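Local coordinates for pirin-like protein (Geobacillus kaustophilus, PDB 2P17), which is of unknown function but belongs to the pirin family of double-cupin proteins and binds one iron ion per subunit, at residues Q4-V13 / A203-L214; T179-H187 / G222-T230. All coordinates share one frame; numbering follows the deposited sequence.

Contact 1 of 2, residues Q4-V13 / A203-L214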
ATOM      1  N   GLN A   4      13.303  -6.110  16.829  1.00 14.95           N
ATOM      2  CA  GLN A   4      13.559  -5.243  15.676  1.00 14.99           C
ATOM      3  C   GLN A   4      13.524  -6.014  14.367  1.00 14.20           C
ATOM      4  O   GLN A   4      14.300  -6.960  14.164  1.00 14.95           O
ATOM      5  CB  GLN A   4      14.923  -4.553  15.813  1.00 15.81           C
ATOM      6  CG  GLN A   4      15.025  -3.618  17.003  1.00 18.94           C
ATOM      7  CD  GLN A   4      13.983  -2.521  16.963  1.00 21.43           C
ATOM      8  OE1 GLN A   4      13.863  -1.796  15.968  1.00 23.72           O
ATOM      9  NE2 GLN A   4      13.210  -2.398  18.036  1.00 21.29           N
ATOM     10  N   ARG A   5      12.638  -5.601  13.465  1.00 12.76           N
ATOM     11  CA  ARG A   5      12.618  -6.182  12.133  1.00 12.47           C
ATOM     12  C   ARG A   5      13.838  -5.775  11.307  1.00 11.84           C
ATOM     13  O   ARG A   5      14.395  -4.682  11.497  1.00 12.38           O
ATOM     14  CB  ARG A   5      11.330  -5.807  11.408  1.00 12.16           C
ATOM     15  CG  ARG A   5      10.093  -6.424  12.063  1.00 11.48           C
ATOM     16  CD  ARG A   5       9.113  -6.932  11.023  1.00  9.98           C
ATOM     17  NE  ARG A   5       7.825  -7.303  11.609  1.00  9.55           N
ATOM     18  CZ  ARG A   5       6.895  -8.012  10.965  1.00  9.26           C
ATOM     19  NH1 ARG A   5       7.102  -8.442   9.720  1.00  9.40           N
ATOM     20  NH2 ARG A   5       5.738  -8.288  11.545  1.00  9.15           N
ATOM     21  N   ARG A   6      14.210  -6.664  10.391  1.00 12.11           N
ATOM     22  CA  ARG A   6      15.298  -6.473   9.443  1.00 13.05           C
ATOM     23  C   ARG A   6      14.692  -6.319   8.053  1.00 12.11           C
ATOM     24  O   ARG A   6      13.542  -6.716   7.816  1.00 11.68           O
ATOM     25  CB  ARG A   6      16.231  -7.697   9.457  1.00 14.44           C
ATOM     26  CG  ARG A   6      17.123  -7.808  10.681  1.00 19.07           C
ATOM     27  CD  ARG A   6      17.715  -9.202  10.798  1.00 23.74           C
ATOM     28  NE  ARG A   6      16.745 -10.151  11.341  1.00 26.84           N
ATOM     29  CZ  ARG A   6      16.109 -11.081  10.633  1.00 27.76           C
ATOM     30  NH1 ARG A   6      16.342 -11.217   9.336  1.00 29.72           N
ATOM     31  NH2 ARG A   6      15.239 -11.885  11.234  1.00 28.55           N
ATOM     32  N   ILE A   7      15.464  -5.746   7.136  1.00 12.47           N
ATOM     33  CA  ILE A   7      15.121  -5.738   5.729  1.00 12.46           C
ATOM     34  C   ILE A   7      15.715  -6.982   5.078  1.00 13.05           C
ATOM     35  O   ILE A   7      16.945  -7.136   4.999  1.00 13.82           O
ATOM     36  CB  ILE A   7      15.607  -4.447   5.017  1.00 12.00           C
ATOM     37  CG1 ILE A   7      15.003  -3.192   5.684  1.00 12.31           C
ATOM     38  CG2 ILE A   7      15.292  -4.520   3.508  1.00 12.21           C
ATOM     39  CD1 ILE A   7      13.475  -3.239   5.884  1.00 11.99           C
ATOM     40  N   ARG A   8      14.843  -7.880   4.636  1.00 12.69           N
ATOM     41  CA  ARG A   8      15.293  -9.165   4.099  1.00 12.90           C
ATOM     42  C   ARG A   8      15.583  -9.124   2.601  1.00 12.60           C
ATOM     43  O   ARG A   8      16.266 -10.011   2.075  1.00 13.26           O
ATOM     44  CB  ARG A   8      14.304 -10.277   4.426  1.00 13.10           C
ATOM     45  CG  ARG A   8      12.931 -10.088   3.820  1.00 13.09           C
ATOM     46  CD  ARG A   8      11.993 -11.260   4.108  1.00 14.31           C
ATOM     47  NE  ARG A   8      10.715 -11.014   3.458  1.00 15.39           N
ATOM     48  CZ  ARG A   8      10.436 -11.345   2.201  1.00 15.91           C
ATOM     49  NH1 ARG A   8      11.339 -11.993   1.473  1.00 16.19           N
ATOM     50  NH2 ARG A   8       9.256 -11.045   1.677  1.00 14.24           N
ATOM     51  N   ARG A   9      15.077  -8.098   1.918  1.00 12.12           N
ATOM     52  CA  ARG A   9      15.292  -7.959   0.484  1.00 12.34           C
ATOM     53  C   ARG A   9      15.000  -6.543   0.029  1.00 11.90           C
ATOM     54  O   ARG A   9      14.079  -5.903   0.542  1.00 11.72           O
ATOM     55  CB  ARG A   9      14.403  -8.945  -0.278  1.00 12.79           C
ATOM     56  CG  ARG A   9      14.582  -8.912  -1.784  1.00 13.44           C
ATOM     57  CD  ARG A   9      14.075 -10.176  -2.451  1.00 14.60           C
ATOM     58  NE  ARG A   9      12.637 -10.370  -2.274  1.00 16.02           N
ATOM     59  CZ  ARG A   9      11.693  -9.785  -3.006  1.00 16.38           C
ATOM     60  NH1 ARG A   9      11.998  -8.921  -3.973  1.00 16.38           N
ATOM     61  NH2 ARG A   9      10.418 -10.060  -2.765  1.00 15.38           N
ATOM     62  N   VAL A  10      15.782  -6.048  -0.931  1.00 11.76           N
ATOM     63  CA  VAL A  10      15.581  -4.716  -1.495  1.00 12.12           C
ATOM     64  C   VAL A  10      15.325  -4.822  -2.998  1.00 12.50           C
ATOM     65  O   VAL A  10      16.226  -5.196  -3.759  1.00 13.86           O
ATOM     66  CB  VAL A  10      16.806  -3.792  -1.264  1.00 12.20           C
ATOM     67  CG1 VAL A  10      16.571  -2.410  -1.884  1.00 13.25           C
ATOM     68  CG2 VAL A  10      17.152  -3.699   0.222  1.00 12.56           C
ATOM     69  N   LYS A  11      14.103  -4.501  -3.424  1.00 12.19           N
ATOM     70  CA  LYS A  11      13.731  -4.567  -4.842  1.00 12.01           C
ATOM     71  C   LYS A  11      13.738  -3.183  -5.482  1.00 11.96           C
ATOM     72  O   LYS A  11      13.147  -2.247  -4.942  1.00 11.77           O
ATOM     73  CB  LYS A  11      12.337  -5.209  -4.991  1.00 12.67           C
ATOM     74  CG  LYS A  11      11.652  -4.992  -6.338  1.00 14.24           C
ATOM     75  CD  LYS A  11      12.214  -5.884  -7.425  1.00 16.03           C
ATOM     76  CE  LYS A  11      11.417  -5.727  -8.719  1.00 16.26           C
ATOM     77  NZ  LYS A  11      12.039  -6.480  -9.866  1.00 18.30           N
ATOM     78  N   THR A  12      14.377  -3.062  -6.648  1.00 11.79           N
ATOM     79  CA  THR A  12      14.387  -1.818  -7.390  1.00 12.30           C
ATOM     80  C   THR A  12      13.399  -1.970  -8.536  1.00 12.59           C
ATOM     81  O   THR A  12      13.579  -2.842  -9.392  1.00 13.00           O
ATOM     82  CB  THR A  12      15.801  -1.501  -7.927  1.00 11.95           C
ATOM     83  OG1 THR A  12      16.715  -1.435  -6.825  1.00 12.77           O
ATOM     84  CG2 THR A  12      15.803  -0.165  -8.655  1.00 12.22           C
ATOM     85  N   VAL A  13      12.361  -1.135  -8.551  1.00 13.08           N
ATOM     86  CA  VAL A  13      11.322  -1.237  -9.573  1.00 14.52           C
ATOM     87  C   VAL A  13      11.898  -0.868 -10.937  1.00 15.37           C
ATOM     88  O   VAL A  13      12.587   0.146 -11.066  1.00 16.31           O
ATOM     89  CB  VAL A  13      10.087  -0.362  -9.205  1.00 14.49           C
ATOM     90  CG1 VAL A  13       9.044  -0.355 -10.325  1.00 14.63           C
ATOM     91  CG2 VAL A  13       9.466  -0.883  -7.919  1.00 15.75           C
ATOM     92  N   ALA A 203      16.862  -3.188  11.643  1.00 14.99           N
ATOM     93  CA  ALA A 203      17.898  -3.450  12.636  1.00 16.06           C
ATOM     94  C   ALA A 203      19.322  -3.211  12.139  1.00 17.05           C
ATOM     95  O   ALA A 203      20.195  -2.804  12.918  1.00 17.46           O
ATOM     96  CB  ALA A 203      17.763  -4.858  13.164  1.00 16.14           C
ATOM     97  N   ASP A 204      19.545  -3.447  10.849  1.00 17.09           N
ATOM     98  CA  ASP A 204      20.880  -3.372  10.261  1.00 18.00           C
ATOM     99  C   ASP A 204      21.112  -2.094   9.452  1.00 17.42           C
ATOM    100  O   ASP A 204      22.129  -1.976   8.757  1.00 17.98           O
ATOM    101  CB  ASP A 204      21.136  -4.596   9.375  1.00 18.46           C
ATOM    102  CG  ASP A 204      21.042  -5.903  10.135  0.80 19.87           C
ATOM    103  OD1 ASP A 204      21.709  -6.032  11.183  0.60 20.95           O
ATOM    104  OD2 ASP A 204      20.299  -6.802   9.681  0.60 21.22           O
ATOM    105  N   ASN A 205      20.173  -1.150   9.523  1.00 16.50           N
ATOM    106  CA  ASN A 205      20.311   0.136   8.830  1.00 16.04           C
ATOM    107  C   ASN A 205      20.590  -0.025   7.332  1.00 15.36           C
ATOM    108  O   ASN A 205      21.520   0.574   6.773  1.00 15.45           O
ATOM    109  CB  ASN A 205      21.371   1.019   9.510  1.00 16.35           C
ATOM    110  CG  ASN A 205      21.013   1.359  10.942  1.00 18.48           C
ATOM    111  OD1 ASN A 205      19.925   1.840  11.217  1.00 21.69           O
ATOM    112  ND2 ASN A 205      21.941   1.126  11.857  1.00 22.38           N
ATOM    113  N   ILE A 206      19.764  -0.845   6.690  1.00 14.36           N
ATOM    114  CA  ILE A 206      19.859  -1.095   5.258  1.00 14.01           C
ATOM    115  C   ILE A 206      19.383   0.135   4.488  1.00 13.59           C
ATOM    116  O   ILE A 206      18.356   0.734   4.823  1.00 13.21           O
ATOM    117  CB  ILE A 206      19.015  -2.342   4.872  1.00 14.05           C
ATOM    118  CG1 ILE A 206      19.574  -3.609   5.529  1.00 13.96           C
ATOM    119  CG2 ILE A 206      18.884  -2.515   3.358  1.00 15.16           C
ATOM    120  CD1 ILE A 206      21.049  -3.940   5.208  1.00 15.82           C
ATOM    121  N   GLU A 207      20.143   0.525   3.468  1.00 13.25           N
ATOM    122  CA  GLU A 207      19.817   1.710   2.693  1.00 13.30           C
ATOM    123  C   GLU A 207      18.636   1.446   1.791  1.00 12.96           C
ATOM    124  O   GLU A 207      18.489   0.354   1.239  1.00 13.07           O
ATOM    125  CB  GLU A 207      21.009   2.145   1.834  1.00 13.79           C
ATOM    126  CG  GLU A 207      22.177   2.728   2.621  1.00 15.99           C
ATOM    127  CD  GLU A 207      23.452   2.791   1.805  1.00 18.45           C
ATOM    128  OE1 GLU A 207      23.392   2.601   0.567  1.00 20.94           O
ATOM    129  OE2 GLU A 207      24.517   3.040   2.403  0.40 17.69           O
ATOM    130  N   GLY A 208      17.795   2.462   1.654  1.00 12.10           N
ATOM    131  CA  GLY A 208      16.719   2.439   0.679  1.00 11.33           C
ATOM    132  C   GLY A 208      16.521   3.814   0.076  1.00 11.12           C
ATOM    133  O   GLY A 208      16.675   4.831   0.762  1.00 10.72           O
ATOM    134  N   LYS A 209      16.157   3.840  -1.201  1.00 10.99           N
ATOM    135  CA  LYS A 209      15.881   5.113  -1.887  1.00 10.88           C
ATOM    136  C   LYS A 209      14.629   5.022  -2.750  1.00 10.05           C
ATOM    137  O   LYS A 209      14.093   3.934  -2.964  1.00  9.92           O
ATOM    138  CB  LYS A 209      17.071   5.590  -2.728  1.00 11.10           C
ATOM    139  CG  LYS A 209      17.528   4.571  -3.724  1.00 12.61           C
ATOM    140  CD  LYS A 209      18.794   5.030  -4.444  0.20 11.49           C
ATOM    141  N   ALA A 210      14.172   6.177  -3.238  1.00 10.71           N
ATOM    142  CA  ALA A 210      12.980   6.249  -4.063  1.00 10.80           C
ATOM    143  C   ALA A 210      13.003   5.231  -5.196  1.00 10.32           C
ATOM    144  O   ALA A 210      14.020   5.058  -5.894  1.00 10.96           O
ATOM    145  CB  ALA A 210      12.785   7.662  -4.618  1.00 11.46           C
ATOM    146  N   GLY A 211      11.874   4.553  -5.357  1.00  9.95           N
ATOM    147  CA  GLY A 211      11.710   3.547  -6.400  1.00 10.07           C
ATOM    148  C   GLY A 211      12.064   2.147  -5.947  1.00  9.77           C
ATOM    149  O   GLY A 211      12.066   1.217  -6.753  1.00 10.24           O
ATOM    150  N   GLN A 212      12.347   1.994  -4.656  1.00  9.31           N
ATOM    151  CA  GLN A 212      12.655   0.678  -4.090  1.00  9.65           C
ATOM    152  C   GLN A 212      11.595   0.211  -3.118  1.00  9.44           C
ATOM    153  O   GLN A 212      11.013   1.018  -2.374  1.00  9.81           O
ATOM    154  CB  GLN A 212      14.015   0.685  -3.391  1.00  9.95           C
ATOM    155  CG  GLN A 212      15.155   1.088  -4.324  1.00 10.46           C
ATOM    156  CD  GLN A 212      16.498   0.853  -3.697  1.00 10.44           C
ATOM    157  OE1 GLN A 212      16.771   1.335  -2.594  1.00 11.36           O
ATOM    158  NE2 GLN A 212      17.355   0.107  -4.393  1.00 10.12           N
ATOM    159  N   ALA A 213      11.361  -1.101  -3.142  1.00  9.39           N
ATOM    160  CA  ALA A 213      10.554  -1.782  -2.128  1.00  9.33           C
ATOM    161  C   ALA A 213      11.468  -2.559  -1.200  1.00  9.31           C
ATOM    162  O   ALA A 213      12.349  -3.296  -1.662  1.00  9.43           O
ATOM    163  CB  ALA A 213       9.546  -2.709  -2.779  1.00  9.58           C
ATOM    164  N   LEU A 214      11.259  -2.391   0.106  1.00  8.92           N
ATOM    165  CA  LEU A 214      12.082  -3.042   1.135  1.00  9.06           C
ATOM    166  C   LEU A 214      11.192  -3.981   1.912  1.00  8.95           C
ATOM    167  O   LEU A 214      10.203  -3.543   2.484  1.00  9.07           O
ATOM    168  CB  LEU A 214      12.728  -2.002   2.056  1.00  9.81           C
ATOM    169  CG  LEU A 214      13.993  -1.310   1.531  1.00 10.56           C
ATOM    170  CD1 LEU A 214      13.695  -0.382   0.356  1.00 11.09           C
ATOM    171  CD2 LEU A 214      14.625  -0.508   2.652  1.00 11.16           C
TER
HETATM  172  O   HOH W   1      17.605  -3.944   8.497  1.00 13.42           O
HETATM  173  O   HOH W   2      18.668  -6.263   7.514  1.00 25.16           O
HETATM  174  O   HOH W   3      13.192   2.182  -9.384  1.00 22.66           O

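Contact 2 of 2, residues T179-H187 / G222-T230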
ATOM      1  N   THR A 179      14.373   9.847  13.116  1.00 13.26           N
ATOM      2  CA  THR A 179      14.081   8.422  13.218  1.00 13.96           C
ATOM      3  C   THR A 179      12.631   8.244  13.654  1.00 14.08           C
ATOM      4  O   THR A 179      12.162   8.918  14.579  1.00 15.43           O
ATOM      5  CB  THR A 179      15.043   7.714  14.207  1.00 14.59           C
ATOM      6  OG1 THR A 179      16.389   7.856  13.732  1.00 15.23           O
ATOM      7  CG2 THR A 179      14.718   6.225  14.314  1.00 15.82           C
ATOM      8  N   VAL A 180      11.938   7.334  12.967  1.00 13.47           N
ATOM      9  CA  VAL A 180      10.532   6.998  13.219  1.00 13.93           C
ATOM     10  C   VAL A 180      10.453   5.500  13.441  1.00 12.80           C
ATOM     11  O   VAL A 180      11.199   4.739  12.823  1.00 12.49           O
ATOM     12  CB  VAL A 180       9.634   7.353  11.990  1.00 14.35           C
ATOM     13  CG1 VAL A 180       8.185   6.938  12.214  1.00 17.09           C
ATOM     14  CG2 VAL A 180       9.686   8.830  11.688  1.00 17.10           C
ATOM     15  N   VAL A 181       9.538   5.080  14.310  1.00 11.90           N
ATOM     16  CA  VAL A 181       9.322   3.662  14.570  1.00 11.97           C
ATOM     17  C   VAL A 181       7.889   3.276  14.220  1.00 11.47           C
ATOM     18  O   VAL A 181       6.934   3.957  14.638  1.00 11.74           O
ATOM     19  CB  VAL A 181       9.557   3.335  16.066  1.00 12.22           C
ATOM     20  CG1 VAL A 181       9.276   1.882  16.350  1.00 13.59           C
ATOM     21  CG2 VAL A 181      10.986   3.673  16.471  1.00 13.42           C
ATOM     22  N   GLN A 182       7.740   2.196  13.455  1.00 10.41           N
ATOM     23  CA  GLN A 182       6.434   1.573  13.230  1.00 10.24           C
ATOM     24  C   GLN A 182       6.349   0.223  13.956  1.00 10.49           C
ATOM     25  O   GLN A 182       7.202  -0.648  13.751  1.00 11.13           O
ATOM     26  CB  GLN A 182       6.194   1.379  11.736  1.00 10.23           C
ATOM     27  CG  GLN A 182       4.914   0.612  11.423  1.00  9.92           C
ATOM     28  CD  GLN A 182       3.649   1.379  11.755  1.00  9.24           C
ATOM     29  OE1 GLN A 182       3.575   2.587  11.543  1.00  9.90           O
ATOM     30  NE2 GLN A 182       2.644   0.680  12.267  1.00  8.45           N
ATOM     31  N   ASP A 183       5.312   0.055  14.778  1.00  9.72           N
ATOM     32  CA  ASP A 183       5.026  -1.224  15.452  1.00  9.69           C
ATOM     33  C   ASP A 183       4.255  -2.163  14.537  1.00  9.52           C
ATOM     34  O   ASP A 183       3.380  -1.726  13.787  1.00 10.04           O
ATOM     35  CB  ASP A 183       4.219  -1.001  16.735  1.00  9.83           C
ATOM     36  CG  ASP A 183       2.944  -0.209  16.492  1.00 10.28           C
ATOM     37  OD1 ASP A 183       3.009   0.841  15.815  1.00 10.51           O
ATOM     38  OD2 ASP A 183       1.876  -0.643  16.974  1.00 14.14           O
ATOM     39  N   LEU A 184       4.584  -3.453  14.597  1.00  9.13           N
ATOM     40  CA  LEU A 184       3.845  -4.467  13.851  1.00  9.79           C
ATOM     41  C   LEU A 184       3.713  -5.722  14.676  1.00  9.76           C
ATOM     42  O   LEU A 184       4.675  -6.139  15.305  1.00 10.06           O
ATOM     43  CB  LEU A 184       4.586  -4.845  12.564  1.00 10.33           C
ATOM     44  CG  LEU A 184       4.696  -3.772  11.488  1.00 10.95           C
ATOM     45  CD1 LEU A 184       5.634  -4.275  10.412  1.00 11.42           C
ATOM     46  CD2 LEU A 184       3.313  -3.418  10.907  1.00 12.30           C
ATOM     47  N   PRO A 185       2.523  -6.347  14.670  1.00  9.50           N
ATOM     48  CA  PRO A 185       2.392  -7.673  15.295  1.00 10.19           C
ATOM     49  C   PRO A 185       3.349  -8.648  14.614  1.00  9.82           C
ATOM     50  O   PRO A 185       3.576  -8.549  13.404  1.00  9.59           O
ATOM     51  CB  PRO A 185       0.944  -8.050  15.017  1.00  9.93           C
ATOM     52  CG  PRO A 185       0.238  -6.711  14.843  1.00 10.78           C
ATOM     53  CD  PRO A 185       1.238  -5.840  14.153  1.00  9.85           C
ATOM     54  N   GLY A 186       3.908  -9.578  15.379  1.00 10.11           N
ATOM     55  CA  GLY A 186       4.959 -10.454  14.853  1.00 10.19           C
ATOM     56  C   GLY A 186       4.569 -11.303  13.651  1.00 10.14           C
ATOM     57  O   GLY A 186       5.419 -11.641  12.810  1.00 10.83           O
ATOM     58  N   HIS A 187       3.285 -11.637  13.544  1.00  9.72           N
ATOM     59  CA  HIS A 187       2.840 -12.502  12.460  1.00  9.58           C
ATOM     60  C   HIS A 187       2.514 -11.720  11.182  1.00  9.27           C
ATOM     61  O   HIS A 187       2.280 -12.326  10.128  1.00  9.03           O
ATOM     62  CB  HIS A 187       1.645 -13.355  12.896  1.00  9.91           C
ATOM     63  CG  HIS A 187       0.389 -12.575  13.120  1.00 10.30           C
ATOM     64  ND1 HIS A 187       0.281 -11.590  14.080  1.00 11.44           N
ATOM     65  CD2 HIS A 187      -0.816 -12.631  12.502  1.00 12.07           C
ATOM     66  CE1 HIS A 187      -0.937 -11.078  14.046  1.00 12.57           C
ATOM     67  NE2 HIS A 187      -1.621 -11.687  13.094  1.00 14.20           N
ATOM     68  N   GLY A 222       2.181 -13.244  18.211  1.00 14.59           N
ATOM     69  CA  GLY A 222       2.254 -12.882  19.622  1.00 14.67           C
ATOM     70  C   GLY A 222       3.448 -12.030  20.003  1.00 14.95           C
ATOM     71  O   GLY A 222       3.518 -11.535  21.128  1.00 15.42           O
ATOM     72  N   GLU A 223       4.399 -11.865  19.087  1.00 14.60           N
ATOM     73  CA  GLU A 223       5.559 -11.020  19.346  1.00 15.08           C
ATOM     74  C   GLU A 223       5.286  -9.575  18.962  1.00 15.22           C
ATOM     75  O   GLU A 223       4.624  -9.301  17.956  1.00 16.70           O
ATOM     76  CB  GLU A 223       6.790 -11.538  18.616  1.00 15.15           C
ATOM     77  CG  GLU A 223       7.197 -12.921  19.095  1.00 15.55           C
ATOM     78  CD  GLU A 223       8.385 -13.484  18.351  1.00 17.44           C
ATOM     79  OE1 GLU A 223       8.666 -13.017  17.225  1.00 16.35           O
ATOM     80  OE2 GLU A 223       9.034 -14.406  18.893  1.00 18.87           O
ATOM     81  N   GLU A 224       5.795  -8.652  19.770  1.00 14.17           N
ATOM     82  CA  GLU A 224       5.671  -7.236  19.467  1.00 13.83           C
ATOM     83  C   GLU A 224       6.941  -6.859  18.730  1.00 13.55           C
ATOM     84  O   GLU A 224       8.040  -6.993  19.272  1.00 14.24           O
ATOM     85  CB  GLU A 224       5.450  -6.406  20.753  1.00 13.92           C
ATOM     86  CG  GLU A 224       4.045  -6.589  21.367  1.00 15.62           C
ATOM     87  CD  GLU A 224       3.789  -5.808  22.679  0.60 14.58           C
ATOM     88  OE1 GLU A 224       4.703  -5.099  23.165  0.80 17.05           O
ATOM     89  OE2 GLU A 224       2.653  -5.916  23.232  1.00 17.82           O
ATOM     90  N   THR A 225       6.800  -6.457  17.463  1.00 11.91           N
ATOM     91  CA  THR A 225       7.956  -6.100  16.645  1.00 11.91           C
ATOM     92  C   THR A 225       7.901  -4.637  16.228  1.00 11.97           C
ATOM     93  O   THR A 225       6.849  -4.004  16.286  1.00 11.43           O
ATOM     94  CB  THR A 225       8.098  -6.969  15.358  1.00 11.89           C
ATOM     95  OG1 THR A 225       7.118  -6.583  14.381  1.00 11.21           O
ATOM     96  CG2 THR A 225       7.995  -8.481  15.663  1.00 11.26           C
ATOM     97  N   GLU A 226       9.055  -4.111  15.830  1.00 11.51           N
ATOM     98  CA  GLU A 226       9.166  -2.725  15.391  1.00 12.54           C
ATOM     99  C   GLU A 226      10.053  -2.624  14.164  1.00 11.99           C
ATOM    100  O   GLU A 226      10.980  -3.424  13.987  1.00 12.42           O
ATOM    101  CB  GLU A 226       9.730  -1.853  16.520  1.00 12.39           C
ATOM    102  CG  GLU A 226       8.688  -1.522  17.592  1.00 14.41           C
ATOM    103  CD  GLU A 226       9.246  -0.780  18.799  1.00 14.90           C
ATOM    104  OE1 GLU A 226      10.473  -0.610  18.890  1.00 18.90           O
ATOM    105  OE2 GLU A 226       8.432  -0.404  19.670  1.00 19.73           O
ATOM    106  N   LEU A 227       9.736  -1.658  13.304  1.00 12.18           N
ATOM    107  CA  LEU A 227      10.625  -1.286  12.217  1.00 12.18           C
ATOM    108  C   LEU A 227      11.093   0.151  12.365  1.00 12.37           C
ATOM    109  O   LEU A 227      10.278   1.086  12.403  1.00 12.43           O
ATOM    110  CB  LEU A 227       9.957  -1.456  10.863  1.00 12.43           C
ATOM    111  CG  LEU A 227      10.958  -1.101   9.758  1.00 14.53           C
ATOM    112  CD1 LEU A 227      11.718  -2.341   9.332  1.00 13.32           C
ATOM    113  CD2 LEU A 227      10.278  -0.465   8.579  1.00 15.35           C
ATOM    114  N   ASN A 228      12.409   0.307  12.441  1.00 12.43           N
ATOM    115  CA  ASN A 228      13.048   1.611  12.541  1.00 13.24           C
ATOM    116  C   ASN A 228      13.305   2.214  11.163  1.00 12.49           C
ATOM    117  O   ASN A 228      13.729   1.519  10.242  1.00 12.20           O
ATOM    118  CB  ASN A 228      14.373   1.501  13.314  1.00 13.84           C
ATOM    119  CG  ASN A 228      14.182   1.100  14.765  0.90 16.49           C
ATOM    120  OD1 ASN A 228      13.098   1.243  15.330  1.00 19.81           O
ATOM    121  ND2 ASN A 228      15.245   0.594  15.378  0.20 15.50           N
ATOM    122  N   VAL A 229      13.022   3.506  11.036  1.00 12.11           N
ATOM    123  CA  VAL A 229      13.216   4.251   9.801  1.00 12.03           C
ATOM    124  C   VAL A 229      13.960   5.540  10.131  1.00 11.78           C
ATOM    125  O   VAL A 229      13.499   6.311  10.971  1.00 12.14           O
ATOM    126  CB  VAL A 229      11.848   4.656   9.175  1.00 11.90           C
ATOM    127  CG1 VAL A 229      12.039   5.598   7.991  1.00 13.18           C
ATOM    128  CG2 VAL A 229      11.066   3.415   8.740  1.00 12.86           C
ATOM    129  N   THR A 230      15.104   5.770   9.484  1.00 11.87           N
ATOM    130  CA  THR A 230      15.831   7.043   9.649  1.00 11.84           C
ATOM    131  C   THR A 230      16.003   7.715   8.293  1.00 11.59           C
ATOM    132  O   THR A 230      16.598   7.132   7.396  1.00 11.82           O
ATOM    133  CB  THR A 230      17.219   6.839  10.306  1.00 12.25           C
ATOM    134  OG1 THR A 230      17.057   6.164  11.561  1.00 13.80           O
ATOM    135  CG2 THR A 230      17.902   8.179  10.537  1.00 13.13           C
TER
HETATM  136  O   HOH W   4       0.864 -11.273  16.780  1.00 17.49           O

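Contact 1 of 2, residues Q4-V13 / A203-L214
The carbonyl oxygen of Gly-211 takes two donors: Val-13 N at 3.0 Å, along a nearly straight bond (169° at the hydrogen), and a water that also donates to Val-13 O. Gly-211 is the third residue of the type II turn from Lys-209 to Gln-212, where its positive phi (92°) suits a residue without a side chain. From this turn the chain runs antiparallel to residues 10-12, with Lys-11 and Ala-213 exchanging backbone bonds in both directions.

The side chain of Gln-212 lies alongside that of Thr-12, on the same face of the sheet. NE2 gives a bond of 2.9 Å to Thr-12 OG1, which lies almost in the amide plane, while OE1 accepts from Lys-209 N at 2.9 Å and thereby braces the turn. Val-10 CG1, swung opposite its own backbone N (chi1 179°), rests over the flat face of this amide, 3.6 Å from NE2. With an alanine at Gln-212, the Thr-12 hydroxyl and Lys-209 N would probably lose these partners, and Val-10 the surface beneath its methyl.

Toward the start of strand 7-12, branched aliphatic side chains pack together: Val-10 CG2 meets Ile-206 CG2 at 3.8 Å, and Ile-7 sets CG2 3.9 Å from Leu-214 CB; Phe-201 also touches Ile-7 and Leu-214. Where the backbones part, a water accepts from both Ile-7 N and Asp-204 N, before Ala-203 N returns to Arg-5 O at 2.9 Å. The chain's first strand thus enters the beta-barrel of the C-terminal cupin domain, pairing antiparallel with strand 212-216.

Contact 2 of 2, residues T179-H187 / G222-T230
Strands 179-185 and 224-230 run antiparallel, their axes 4.6 Å apart at 150°, with hydrogen-bonded pairs at Val-180/Val-229, Gln-182/Leu-227 and Leu-184/Thr-225. In the last pair Leu-184 O accepts twice from one residue: Thr-225 N approaches at 3.0 Å, and Thr-225 OG1 at 2.6 Å from above the carbonyl plane. Threonine suits the site because chi1 (74°) tucks the hydroxyl between the backbone N and carbonyl carbon, towards the neighbouring strand, while CG2 settles 3.7 Å from Gly-186 CA. A side chain on Gly-186 would run into Glu-223 CB, so its absence lets the chain pass close to Glu-223 just beyond the strand's end.

At the other end Thr-179 OG1 and Thr-230 OG1 share a hydrogen bond of 2.8 Å, linking two polar side chains near the surface. On the same face Val-181 divides its methyls: CG1 lies over the flat side of the Glu-226 carboxylate, 3.6 Å from CD, and CG2 stands beside Asn-228 OD1. Lys-155 forms a salt bridge with Glu-226 OE2, and its backbone N bonds to Asp-183 OD1.

The opposite face carries Val-180, Leu-184, Leu-227 and Val-229, apolar residues suited to the interior. Gln-182 is buried among them; its chain folds back at chi2 (69°) to give NE2 a 2.9 Å bond to Asp-183 O. Ser-153 O accepts a second bond from NE2, and Ser-154 OG bonds to OE1, satisfying both ends of the amide. A mostly polar outer face and a mostly apolar one turned inward, against strands such as 235-242, mark this pair as a wall of the C-terminal cupin barrel.

The two contacts, with centres about 14 Å apart, meet chiefly at Arg-5, with Gln-4 beside Asn-228. The backbone N of Arg-5 probably bonds to Glu-226 O (2.8 Å), and its guanidinium NE probably bonds to Thr-225 OG1 (2.9 Å), so the hydroxyl that grips strand 179-185 in contact 2 probably also anchors the start of contact 1. Strand 3-19 first runs parallel to strand 224-231, then passes to strand 212-216, with which it pairs antiparallel in contact 1; these two partners follow each other in the chain. Both contacts build the C-terminal cupin domain. They lie away from the iron, which is bound by His-57 and His-99 in the N-terminal pirin region.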